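Local coordinates for OTU domain-containing protein wMelOTU (Wolbachia pipientis wMel, PDB 6W9O) that probably removes ubiquitin from modified proteins, acting as a cysteine protease of the OTU deubiquitinase family, at residues F54-Q65 with D177-I185. Sequence-based numbering, arbitrary orientation.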
loop_
_atom_site.group_PDB
_atom_site.type_symbol
_atom_site.label_atom_id
_atom_site.label_comp_id
_atom_site.label_asym_id
_atom_site.label_seq_id
_atom_site.Cartn_x
_atom_site.Cartn_y
_atom_site.Cartn_z
ATOM N N PHE A 54 0.354 4.093 -5.817
ATOM C CA PHE A 54 0.487 3.265 -4.622
ATOM C C PHE A 54 -0.629 3.582 -3.662
ATOM O O PHE A 54 -1.317 2.670 -3.161
ATOM C CB PHE A 54 1.842 3.542 -3.906
ATOM C CG PHE A 54 1.904 2.898 -2.571
ATOM C CD1 PHE A 54 2.073 1.501 -2.463
ATOM C CD2 PHE A 54 1.672 3.649 -1.451
ATOM C CE1 PHE A 54 2.010 0.876 -1.242
ATOM C CE2 PHE A 54 1.607 3.046 -0.199
ATOM C CZ PHE A 54 1.761 1.636 -0.096
ATOM N N PHE A 55 -0.825 4.868 -3.400
ATOM C CA PHE A 55 -1.844 5.301 -2.438
ATOM C C PHE A 55 -3.232 4.944 -2.924
ATOM O O PHE A 55 -4.100 4.516 -2.115
ATOM C CB PHE A 55 -1.710 6.816 -2.241
ATOM C CG PHE A 55 -0.342 7.200 -1.706
ATOM C CD1 PHE A 55 -0.023 7.048 -0.376
ATOM C CD2 PHE A 55 0.618 7.685 -2.591
ATOM C CE1 PHE A 55 1.231 7.354 0.094
ATOM C CE2 PHE A 55 1.879 8.003 -2.112
ATOM C CZ PHE A 55 2.182 7.850 -0.788
ATOM N N ASP A 56 -3.478 5.115 -4.217
ATOM C CA ASP A 56 -4.802 4.795 -4.774
ATOM C C ASP A 56 -5.058 3.290 -4.747
ATOM O O ASP A 56 -6.217 2.861 -4.520
ATOM C CB ASP A 56 -4.891 5.320 -6.200
ATOM C CG ASP A 56 -6.323 5.331 -6.728
ATOM O OD1 ASP A 56 -7.173 5.928 -6.019
ATOM O OD2 ASP A 56 -6.586 4.856 -7.870
ATOM N N SER A 57 -4.046 2.471 -4.998
ATOM C CA SER A 57 -4.242 1.013 -4.924
ATOM C C SER A 57 -4.519 0.584 -3.491
ATOM O O SER A 57 -5.474 -0.187 -3.222
ATOM C CB SER A 57 -2.969 0.311 -5.418
ATOM O OG SER A 57 -2.752 0.595 -6.789
ATOM N N PHE A 58 -3.749 1.114 -2.531
ATOM C CA PHE A 58 -3.990 0.819 -1.116
ATOM C C PHE A 58 -5.385 1.262 -0.702
ATOM O O PHE A 58 -6.104 0.514 -0.035
ATOM C CB PHE A 58 -2.921 1.550 -0.274
ATOM C CG PHE A 58 -2.921 1.193 1.193
ATOM C CD1 PHE A 58 -1.975 0.286 1.708
ATOM C CD2 PHE A 58 -3.838 1.789 2.080
ATOM C CE1 PHE A 58 -2.001 -0.048 3.072
ATOM C CE2 PHE A 58 -3.809 1.469 3.447
ATOM C CZ PHE A 58 -2.899 0.502 3.898
ATOM N N ARG A 59 -5.788 2.469 -1.096
ATOM C CA ARG A 59 -7.133 2.982 -0.750
ATOM C C ARG A 59 -8.224 2.047 -1.238
ATOM O O ARG A 59 -9.223 1.838 -0.522
ATOM C CB ARG A 59 -7.321 4.357 -1.458
ATOM C CG ARG A 59 -8.776 4.838 -1.578
ATOM C CD ARG A 59 -8.852 6.096 -2.390
ATOM N NE ARG A 59 -8.957 5.790 -3.813
ATOM C CZ ARG A 59 -10.068 5.392 -4.443
ATOM N NH1 ARG A 59 -11.208 5.164 -3.779
ATOM N NH2 ARG A 59 -10.036 5.225 -5.766
ATOM N N GLN A 60 -8.120 1.572 -2.497
ATOM C CA GLN A 60 -9.225 0.785 -3.037
ATOM C C GLN A 60 -9.332 -0.538 -2.318
ATOM O O GLN A 60 -10.454 -1.012 -2.042
ATOM C CB GLN A 60 -9.047 0.575 -4.535
ATOM C CG GLN A 60 -9.288 1.876 -5.354
ATOM C CD GLN A 60 -9.132 1.583 -6.814
ATOM O OE1 GLN A 60 -9.830 0.723 -7.359
ATOM N NE2 GLN A 60 -8.176 2.258 -7.477
ATOM N N SER A 61 -8.204 -1.191 -2.042
ATOM C CA SER A 61 -8.291 -2.487 -1.363
ATOM C C SER A 61 -8.741 -2.290 0.079
ATOM O O SER A 61 -9.584 -3.060 0.592
ATOM C CB SER A 61 -6.914 -3.183 -1.470
ATOM O OG SER A 61 -6.896 -4.362 -0.650
ATOM N N LEU A 62 -8.274 -1.211 0.734
ATOM C CA LEU A 62 -8.728 -0.909 2.098
ATOM C C LEU A 62 -10.232 -0.735 2.143
ATOM O O LEU A 62 -10.911 -1.265 3.041
ATOM C CB LEU A 62 -8.035 0.361 2.612
ATOM C CG LEU A 62 -8.380 0.757 4.060
ATOM C CD1 LEU A 62 -7.746 -0.236 5.021
ATOM C CD2 LEU A 62 -7.938 2.204 4.326
ATOM N N GLU A 63 -10.795 0.009 1.187
ATOM C CA GLU A 63 -12.228 0.265 1.244
ATOM C C GLU A 63 -12.992 -1.043 1.045
ATOM O O GLU A 63 -13.993 -1.317 1.733
ATOM C CB GLU A 63 -12.640 1.289 0.179
ATOM C CG GLU A 63 -14.172 1.526 0.284
ATOM C CD GLU A 63 -14.731 2.564 -0.668
ATOM O OE1 GLU A 63 -13.912 3.293 -1.326
ATOM O OE2 GLU A 63 -15.949 2.713 -0.751
ATOM N N GLN A 64 -12.549 -1.864 0.095
ATOM C CA GLN A 64 -13.315 -3.076 -0.161
ATOM C C GLN A 64 -13.223 -4.042 1.009
ATOM O O GLN A 64 -14.210 -4.712 1.356
ATOM C CB GLN A 64 -12.752 -3.720 -1.435
ATOM C CG GLN A 64 -13.617 -4.822 -1.931
ATOM C CD GLN A 64 -13.179 -5.271 -3.332
ATOM O OE1 GLN A 64 -12.339 -6.094 -3.415
ATOM N NE2 GLN A 64 -13.798 -4.749 -4.378
ATOM N N GLN A 65 -12.046 -4.166 1.618
ATOM C CA GLN A 65 -11.804 -5.140 2.686
ATOM C C GLN A 65 -12.437 -4.699 3.990
ATOM O O GLN A 65 -13.027 -5.527 4.710
ATOM C CB GLN A 65 -10.285 -5.297 2.930
ATOM C CG GLN A 65 -9.557 -6.006 1.786
ATOM C CD GLN A 65 -10.004 -7.462 1.674
ATOM O OE1 GLN A 65 -11.052 -7.753 1.085
ATOM N NE2 GLN A 65 -9.266 -8.381 2.287
ATOM N N ASP A 177 -8.601 -14.738 2.726
ATOM C CA ASP A 177 -9.886 -14.628 3.415
ATOM C C ASP A 177 -9.802 -13.730 4.634
ATOM O O ASP A 177 -10.727 -13.708 5.437
ATOM C CB ASP A 177 -10.371 -16.013 3.835
ATOM C CG ASP A 177 -10.612 -16.908 2.634
ATOM O OD1 ASP A 177 -11.431 -16.528 1.760
ATOM O OD2 ASP A 177 -9.948 -17.947 2.499
ATOM N N ASP A 178 -8.726 -13.003 4.808
ATOM C CA ASP A 178 -8.519 -12.145 5.967
ATOM C C ASP A 178 -8.895 -10.712 5.617
ATOM O O ASP A 178 -8.218 -10.060 4.803
ATOM C CB ASP A 178 -7.030 -12.183 6.317
ATOM C CG ASP A 178 -6.667 -11.229 7.452
ATOM O OD1 ASP A 178 -5.474 -10.875 7.576
ATOM O OD2 ASP A 178 -7.564 -10.858 8.262
ATOM N N SER A 179 -9.931 -10.184 6.285
ATOM C CA SER A 179 -10.341 -8.825 5.982
ATOM C C SER A 179 -9.325 -7.782 6.428
ATOM O O SER A 179 -9.449 -6.616 6.034
ATOM C CB SER A 179 -11.705 -8.545 6.670
ATOM O OG SER A 179 -11.590 -8.567 8.071
ATOM N N SER A 180 -8.334 -8.155 7.240
ATOM C CA SER A 180 -7.321 -7.197 7.653
ATOM C C SER A 180 -6.069 -7.257 6.791
ATOM O O SER A 180 -5.076 -6.633 7.150
ATOM C CB SER A 180 -6.940 -7.423 9.099
ATOM O OG SER A 180 -8.056 -7.150 9.946
ATOM N N THR A 181 -6.093 -7.984 5.675
ATOM C CA THR A 181 -4.988 -7.897 4.705
ATOM C C THR A 181 -5.514 -7.122 3.504
ATOM O O THR A 181 -6.575 -7.467 2.964
ATOM C CB THR A 181 -4.579 -9.299 4.251
ATOM O OG1 THR A 181 -4.005 -10.018 5.353
ATOM C CG2 THR A 181 -3.497 -9.248 3.150
ATOM N N VAL A 182 -4.756 -6.103 3.046
ATOM C CA VAL A 182 -5.059 -5.421 1.804
ATOM C C VAL A 182 -4.064 -5.918 0.754
ATOM O O VAL A 182 -2.993 -6.465 1.076
ATOM C CB VAL A 182 -5.019 -3.892 1.957
ATOM C CG1 VAL A 182 -6.163 -3.441 2.922
ATOM C CG2 VAL A 182 -3.727 -3.460 2.527
ATOM N N HIS A 183 -4.430 -5.797 -0.532
ATOM C CA HIS A 183 -3.686 -6.471 -1.607
ATOM C C HIS A 183 -3.440 -5.537 -2.773
ATOM O O HIS A 183 -4.374 -4.918 -3.276
ATOM C CB HIS A 183 -4.503 -7.673 -2.172
ATOM C CG HIS A 183 -4.904 -8.662 -1.125
ATOM N ND1 HIS A 183 -4.137 -9.765 -0.811
ATOM C CD2 HIS A 183 -6.032 -8.739 -0.370
ATOM C CE1 HIS A 183 -4.765 -10.460 0.142
ATOM N NE2 HIS A 183 -5.921 -9.863 0.409
ATOM N N ILE A 184 -2.176 -5.496 -3.235
ATOM C CA ILE A 184 -1.844 -4.715 -4.424
ATOM C C ILE A 184 -0.866 -5.514 -5.255
ATOM O O ILE A 184 -0.213 -6.447 -4.770
ATOM C CB ILE A 184 -1.281 -3.311 -4.092
ATOM C CG1 ILE A 184 0.113 -3.467 -3.463
ATOM C CG2 ILE A 184 -2.236 -2.532 -3.167
ATOM C CD1 ILE A 184 0.708 -2.085 -3.084
ATOM N N ILE A 185 -0.801 -5.174 -6.527
ATOM C CA ILE A 185 0.089 -5.884 -7.455
ATOM C C ILE A 185 1.081 -4.901 -8.048
ATOM O O ILE A 185 0.731 -3.752 -8.343
ATOM C CB ILE A 185 -0.708 -6.699 -8.493
ATOM C CG1 ILE A 185 0.196 -7.535 -9.415
ATOM C CG2 ILE A 185 -1.663 -5.846 -9.274
ATOM C CD1 ILE A 185 -0.604 -8.796 -9.997
#
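Helix-on-sheet packing in the core of an OTU-like cysteine protease fold is represented by helix 53-66, which begins at Cys-53 and packs against strand 181-188; the axes of 54-65 and 181-185 approach to 7.2 Å and run obliquely antiparallel, at 142°. Ser-61 faces the strand with its CB and hydroxyl. Its hydroxyl, turned away from its own backbone N (chi1 171°), accepts the N-H of His-183 over 2.9 Å from N to OG, with 161° at the hydrogen. A helix side chain thus takes up a strand amide, and the CA atoms of Ser-61 and Val-182 are 5.4 Å apart. Val-182 turns both methyls to the same side of this bond, CG1 resting on CA of Leu-62 at 3.7 Å and CG2 meeting CE1 of Phe-58. One turn nearer the start of the helix, Ile-184 divides its branches likewise: CG2 packs on CB of Ser-57, while CD1 reaches CE1 of Phe-54 at 3.7 Å. At the other end Gln-65 folds back at chi2, and its NE2 gives a hydrogen bond of 2.9 Å to O of Thr-181, arriving almost in line with the carbonyl; its OE1 bonds to Lys-200. The type I turn from Asp-178 to Thr-181, in which OD2 of Asp-178 takes the N-H of Ser-180 in an Asx turn and OD1 forms a salt bridge with Lys-140, leads into the strand. Strand 181-188 runs between strands 140-146 and 191-197, ND1 of His-183 hydrogen-bonding to ND1 of His-142 in the former, while Phe-54 and Phe-58 also pack against helix 126-137 and Phe-55 against helix 72-84.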